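PDB 6QGM: VirX1 from Cyanophage Syn10, which iodinates diverse substrates as a viral halogenase of the tryptophan halogenase family, probably flavin-dependent. Local coordinates for residues 24-38 with 180-193. Sequence-based numbering, arbitrary orientation.
Sequences SKLCPQLEIALIEDP and IALPNGVKHIQGKV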
loop_
_atom_site.group_PDB
_atom_site.type_symbol
_atom_site.label_atom_id
_atom_site.label_comp_id
_atom_site.label_asym_id
_atom_site.label_seq_id
_atom_site.Cartn_x
_atom_site.Cartn_y
_atom_site.Cartn_z
ATOM N N SER B 24 -13.050 -36.076 0.552
ATOM C CA SER B 24 -13.644 -37.293 -0.071
ATOM C C SER B 24 -14.470 -36.907 -1.316
ATOM O O SER B 24 -14.452 -37.672 -2.300
ATOM C CB SER B 24 -14.464 -38.085 0.919
ATOM O OG SER B 24 -15.714 -37.460 1.168
ATOM N N LYS B 25 -15.143 -35.754 -1.279
ATOM C CA LYS B 25 -16.080 -35.287 -2.334
ATOM C C LYS B 25 -15.323 -34.454 -3.379
ATOM O O LYS B 25 -15.500 -34.745 -4.575
ATOM C CB LYS B 25 -17.241 -34.509 -1.710
ATOM C CG LYS B 25 -18.241 -33.945 -2.705
ATOM C CD LYS B 25 -19.661 -33.919 -2.217
ATOM C CE LYS B 25 -20.628 -33.363 -3.250
ATOM N NZ LYS B 25 -20.265 -31.986 -3.673
ATOM N N LEU B 26 -14.509 -33.474 -2.964
ATOM C CA LEU B 26 -13.855 -32.487 -3.872
ATOM C C LEU B 26 -12.478 -32.987 -4.348
ATOM O O LEU B 26 -11.936 -32.382 -5.288
ATOM C CB LEU B 26 -13.735 -31.143 -3.151
ATOM C CG LEU B 26 -15.032 -30.578 -2.568
ATOM C CD1 LEU B 26 -14.783 -29.323 -1.756
ATOM C CD2 LEU B 26 -16.028 -30.284 -3.662
ATOM N N CYS B 27 -11.908 -34.027 -3.730
ATOM C CA CYS B 27 -10.570 -34.588 -4.077
ATOM C C CYS B 27 -10.676 -36.107 -4.176
ATOM O O CYS B 27 -10.019 -36.841 -3.431
ATOM C CB CYS B 27 -9.511 -34.169 -3.060
ATOM S SG CYS B 27 -9.410 -32.367 -2.811
ATOM N N PRO B 28 -11.486 -36.616 -5.135
ATOM C CA PRO B 28 -11.759 -38.054 -5.245
ATOM C C PRO B 28 -10.500 -38.905 -5.474
ATOM O O PRO B 28 -10.532 -40.066 -5.146
ATOM C CB PRO B 28 -12.674 -38.171 -6.471
ATOM C CG PRO B 28 -13.225 -36.776 -6.674
ATOM C CD PRO B 28 -12.135 -35.841 -6.204
ATOM N N GLN B 29 -9.440 -38.312 -6.034
ATOM C CA GLN B 29 -8.129 -38.977 -6.297
ATOM C C GLN B 29 -7.483 -39.428 -4.973
ATOM O O GLN B 29 -6.668 -40.367 -5.022
ATOM C CB GLN B 29 -7.199 -38.070 -7.122
ATOM C CG GLN B 29 -6.529 -36.923 -6.367
ATOM C CD GLN B 29 -7.326 -35.635 -6.335
ATOM O OE1 GLN B 29 -8.561 -35.637 -6.321
ATOM N NE2 GLN B 29 -6.620 -34.506 -6.301
ATOM N N LEU B 30 -7.815 -38.795 -3.837
ATOM C CA LEU B 30 -7.184 -39.083 -2.517
ATOM C C LEU B 30 -7.739 -40.381 -1.921
ATOM O O LEU B 30 -8.963 -40.598 -1.996
ATOM C CB LEU B 30 -7.451 -37.936 -1.538
ATOM C CG LEU B 30 -6.781 -36.601 -1.852
ATOM C CD1 LEU B 30 -7.078 -35.604 -0.741
ATOM C CD2 LEU B 30 -5.268 -36.770 -2.035
ATOM N N GLU B 31 -6.849 -41.182 -1.337
ATOM C CA GLU B 31 -7.151 -42.208 -0.308
ATOM C C GLU B 31 -7.183 -41.476 1.036
ATOM O O GLU B 31 -6.195 -40.779 1.343
ATOM C CB GLU B 31 -6.075 -43.302 -0.283
ATOM C CG GLU B 31 -5.573 -43.728 -1.653
ATOM C CD GLU B 31 -4.282 -44.528 -1.603
ATOM O OE1 GLU B 31 -3.294 -44.028 -1.038
ATOM O OE2 GLU B 31 -4.269 -45.662 -2.121
ATOM N N ILE B 32 -8.273 -41.595 1.801
ATOM C CA ILE B 32 -8.465 -40.843 3.076
ATOM C C ILE B 32 -8.766 -41.819 4.213
ATOM O O ILE B 32 -9.615 -42.716 4.015
ATOM C CB ILE B 32 -9.585 -39.796 2.931
ATOM C CG1 ILE B 32 -9.349 -38.886 1.721
ATOM C CG2 ILE B 32 -9.747 -39.002 4.225
ATOM C CD1 ILE B 32 -10.572 -38.111 1.317
ATOM N N ALA B 33 -8.102 -41.632 5.356
ATOM C CA ALA B 33 -8.431 -42.307 6.632
ATOM C C ALA B 33 -8.645 -41.238 7.702
ATOM O O ALA B 33 -7.965 -40.177 7.633
ATOM C CB ALA B 33 -7.338 -43.264 7.012
ATOM N N LEU B 34 -9.590 -41.476 8.621
ATOM C CA LEU B 34 -9.802 -40.620 9.819
ATOM C C LEU B 34 -9.638 -41.457 11.086
ATOM O O LEU B 34 -10.388 -42.439 11.252
ATOM C CB LEU B 34 -11.182 -39.962 9.779
ATOM C CG LEU B 34 -11.384 -38.876 10.835
ATOM C CD1 LEU B 34 -12.205 -37.730 10.291
ATOM C CD2 LEU B 34 -12.000 -39.438 12.107
ATOM N N ILE B 35 -8.692 -41.051 11.938
ATOM C CA ILE B 35 -8.366 -41.704 13.237
ATOM C C ILE B 35 -9.097 -40.935 14.337
ATOM O O ILE B 35 -8.861 -39.712 14.481
ATOM C CB ILE B 35 -6.842 -41.735 13.449
ATOM C CG1 ILE B 35 -6.146 -42.588 12.383
ATOM C CG2 ILE B 35 -6.503 -42.192 14.851
ATOM C CD1 ILE B 35 -4.762 -42.119 12.034
ATOM N N GLU B 36 -9.956 -41.640 15.068
ATOM C CA GLU B 36 -10.848 -41.073 16.109
ATOM C C GLU B 36 -10.713 -41.985 17.330
ATOM O O GLU B 36 -10.653 -43.207 17.130
ATOM C CB GLU B 36 -12.244 -40.949 15.497
ATOM C CG GLU B 36 -13.396 -40.889 16.480
ATOM C CD GLU B 36 -14.748 -40.948 15.786
ATOM O OE1 GLU B 36 -15.126 -39.948 15.160
ATOM O OE2 GLU B 36 -15.432 -42.008 15.856
ATOM N N ASP B 37 -10.568 -41.414 18.530
ATOM C CA ASP B 37 -10.446 -42.152 19.817
ATOM C C ASP B 37 -11.856 -42.414 20.340
ATOM O O ASP B 37 -12.557 -41.471 20.704
ATOM C CB ASP B 37 -9.627 -41.358 20.832
ATOM C CG ASP B 37 -9.314 -42.100 22.122
ATOM O OD1 ASP B 37 -10.170 -42.912 22.566
ATOM O OD2 ASP B 37 -8.203 -41.856 22.673
ATOM N N PRO B 38 -12.315 -43.680 20.375
ATOM C CA PRO B 38 -13.646 -43.986 20.897
ATOM C C PRO B 38 -13.879 -43.419 22.314
ATOM O O PRO B 38 -14.966 -42.973 22.592
ATOM C CB PRO B 38 -13.706 -45.523 20.908
ATOM C CG PRO B 38 -12.631 -45.980 19.936
ATOM C CD PRO B 38 -11.609 -44.864 19.863
ATOM N N ILE B 180 -21.663 -38.355 3.618
ATOM C CA ILE B 180 -20.640 -37.949 2.605
ATOM C C ILE B 180 -19.364 -38.786 2.780
ATOM O O ILE B 180 -18.995 -39.480 1.805
ATOM C CB ILE B 180 -20.371 -36.431 2.650
ATOM C CG1 ILE B 180 -21.672 -35.644 2.471
ATOM C CG2 ILE B 180 -19.319 -36.035 1.626
ATOM C CD1 ILE B 180 -21.501 -34.136 2.405
ATOM N N ALA B 181 -18.713 -38.734 3.945
ATOM C CA ALA B 181 -17.339 -39.256 4.145
ATOM C C ALA B 181 -17.314 -40.781 3.959
ATOM O O ALA B 181 -16.594 -41.257 3.061
ATOM C CB ALA B 181 -16.803 -38.832 5.496
ATOM N N LEU B 182 -18.052 -41.526 4.780
ATOM C CA LEU B 182 -17.990 -43.006 4.763
ATOM C C LEU B 182 -18.442 -43.520 3.398
ATOM O O LEU B 182 -17.727 -44.296 2.771
ATOM C CB LEU B 182 -18.834 -43.581 5.906
ATOM C CG LEU B 182 -18.330 -43.288 7.311
ATOM C CD1 LEU B 182 -19.111 -44.097 8.337
ATOM C CD2 LEU B 182 -16.842 -43.574 7.417
ATOM N N PRO B 183 -19.616 -43.112 2.870
ATOM C CA PRO B 183 -20.023 -43.532 1.532
ATOM C C PRO B 183 -18.940 -43.320 0.464
ATOM O O PRO B 183 -18.799 -44.184 -0.377
ATOM C CB PRO B 183 -21.259 -42.659 1.253
ATOM C CG PRO B 183 -21.838 -42.390 2.625
ATOM C CD PRO B 183 -20.624 -42.254 3.519
ATOM N N ASN B 184 -18.183 -42.219 0.535
ATOM C CA ASN B 184 -17.081 -41.885 -0.415
ATOM C C ASN B 184 -15.784 -42.631 -0.055
ATOM O O ASN B 184 -14.750 -42.330 -0.658
ATOM C CB ASN B 184 -16.818 -40.380 -0.471
ATOM C CG ASN B 184 -17.950 -39.608 -1.111
ATOM O OD1 ASN B 184 -18.766 -40.182 -1.837
ATOM N ND2 ASN B 184 -18.003 -38.307 -0.854
ATOM N N GLY B 185 -15.832 -43.579 0.879
ATOM C CA GLY B 185 -14.743 -44.539 1.132
ATOM C C GLY B 185 -13.710 -44.019 2.113
ATOM O O GLY B 185 -12.612 -44.601 2.165
ATOM N N VAL B 186 -14.020 -42.978 2.890
ATOM C CA VAL B 186 -13.131 -42.561 4.013
ATOM C C VAL B 186 -13.051 -43.747 4.976
ATOM O O VAL B 186 -14.118 -44.240 5.393
ATOM C CB VAL B 186 -13.601 -41.277 4.729
ATOM C CG1 VAL B 186 -12.716 -40.935 5.919
ATOM C CG2 VAL B 186 -13.648 -40.095 3.782
ATOM N N LYS B 187 -11.829 -44.193 5.276
ATOM C CA LYS B 187 -11.535 -45.331 6.187
ATOM C C LYS B 187 -11.549 -44.830 7.631
ATOM O O LYS B 187 -10.668 -44.058 7.994
ATOM C CB LYS B 187 -10.192 -45.948 5.814
ATOM C CG LYS B 187 -10.062 -47.423 6.125
ATOM C CD LYS B 187 -8.704 -47.896 5.668
ATOM C CE LYS B 187 -7.581 -47.303 6.505
ATOM N NZ LYS B 187 -6.518 -46.630 5.709
ATOM N N HIS B 188 -12.550 -45.235 8.399
ATOM C CA HIS B 188 -12.721 -44.914 9.837
ATOM C C HIS B 188 -11.834 -45.846 10.653
ATOM O O HIS B 188 -12.062 -47.044 10.573
ATOM C CB HIS B 188 -14.190 -45.062 10.227
ATOM C CG HIS B 188 -14.552 -44.415 11.509
ATOM N ND1 HIS B 188 -15.650 -44.812 12.233
ATOM C CD2 HIS B 188 -13.962 -43.433 12.214
ATOM C CE1 HIS B 188 -15.728 -44.088 13.329
ATOM N NE2 HIS B 188 -14.705 -43.228 13.338
ATOM N N ILE B 189 -10.850 -45.302 11.369
ATOM C CA ILE B 189 -9.886 -46.073 12.210
ATOM C C ILE B 189 -10.074 -45.667 13.676
ATOM O O ILE B 189 -9.805 -44.492 14.005
ATOM C CB ILE B 189 -8.439 -45.856 11.730
ATOM C CG1 ILE B 189 -8.245 -46.391 10.307
ATOM C CG2 ILE B 189 -7.448 -46.461 12.719
ATOM C CD1 ILE B 189 -6.916 -46.031 9.707
ATOM N N GLN B 190 -10.524 -46.616 14.503
ATOM C CA GLN B 190 -10.778 -46.414 15.948
ATOM C C GLN B 190 -9.458 -46.624 16.681
ATOM O O GLN B 190 -8.890 -47.711 16.557
ATOM C CB GLN B 190 -11.836 -47.399 16.457
ATOM C CG GLN B 190 -13.172 -47.377 15.712
ATOM C CD GLN B 190 -14.114 -46.283 16.158
ATOM O OE1 GLN B 190 -13.928 -45.113 15.826
ATOM N NE2 GLN B 190 -15.130 -46.656 16.921
ATOM N N GLY B 191 -8.958 -45.610 17.384
ATOM C CA GLY B 191 -7.649 -45.693 18.045
ATOM C C GLY B 191 -7.181 -44.368 18.610
ATOM O O GLY B 191 -7.681 -43.319 18.191
ATOM N N LYS B 192 -6.282 -44.452 19.586
ATOM C CA LYS B 192 -5.580 -43.317 20.231
ATOM C C LYS B 192 -4.205 -43.205 19.566
ATOM O O LYS B 192 -3.481 -44.217 19.553
ATOM C CB LYS B 192 -5.468 -43.573 21.740
ATOM C CG LYS B 192 -4.617 -42.572 22.515
ATOM C CD LYS B 192 -4.799 -42.619 23.995
ATOM C CE LYS B 192 -3.665 -41.959 24.745
ATOM N NZ LYS B 192 -3.616 -42.470 26.134
ATOM N N VAL B 193 -3.892 -42.043 18.993
ATOM C CA VAL B 193 -2.523 -41.679 18.520
ATOM C C VAL B 193 -1.641 -41.458 19.753
ATOM O O VAL B 193 -1.946 -40.519 20.511
ATOM C CB VAL B 193 -2.541 -40.421 17.639
ATOM C CG1 VAL B 193 -1.132 -39.974 17.279
ATOM C CG2 VAL B 193 -3.383 -40.657 16.398
#
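E36 and H188 meet on the face of the parallel strand pair 31-36 and 187-190 that also carries L34 and Q190. From E36, CB and CG both run past H188 NE2, CB at 4.0 Å. With CG anti to the backbone N (chi1 158°) and the chain extended beyond it, CD reaches the ring edge, in the ring plane. OE2 then accepts a weak, bent bond from H188 NE2 at 2.9 Å, carboxylate and ring standing almost perpendicular, while OE1 takes the indole N-H of W17, whose ring also meets H188 edge-to-face. Between the strands, five backbone bonds form a parallel ladder, from K187 N to I32 O through to G191 N to E36 O. On the other face I35 CG1 lies alongside I189 CB at 4.0 Å, its CG2 touches V193 CG2 at 3.8 Å, and I35 and I189 both reach L211 of strand 206-211, the next strand beyond 187-198.

At the C-terminal end of helix 14-26, N184 of the turn after helix 169-181 donates from ND2 to S24 OG at 3.2 Å, with OG in the amide plane; S24 OG also hydrogen-bonds A21 O, and V186 CG2 packs against S24 CB. G185 closes helix 169-181 with a Schellman motif. The strands are neighbours in a Rossmann-type sheet. Two partners on separate oxygens, one weakly bonded, probably limit rotation of the E36 carboxylate, and W17 ties helix 14-26 to both strands by a hydrogen bond to E36 and an aromatic contact with H188.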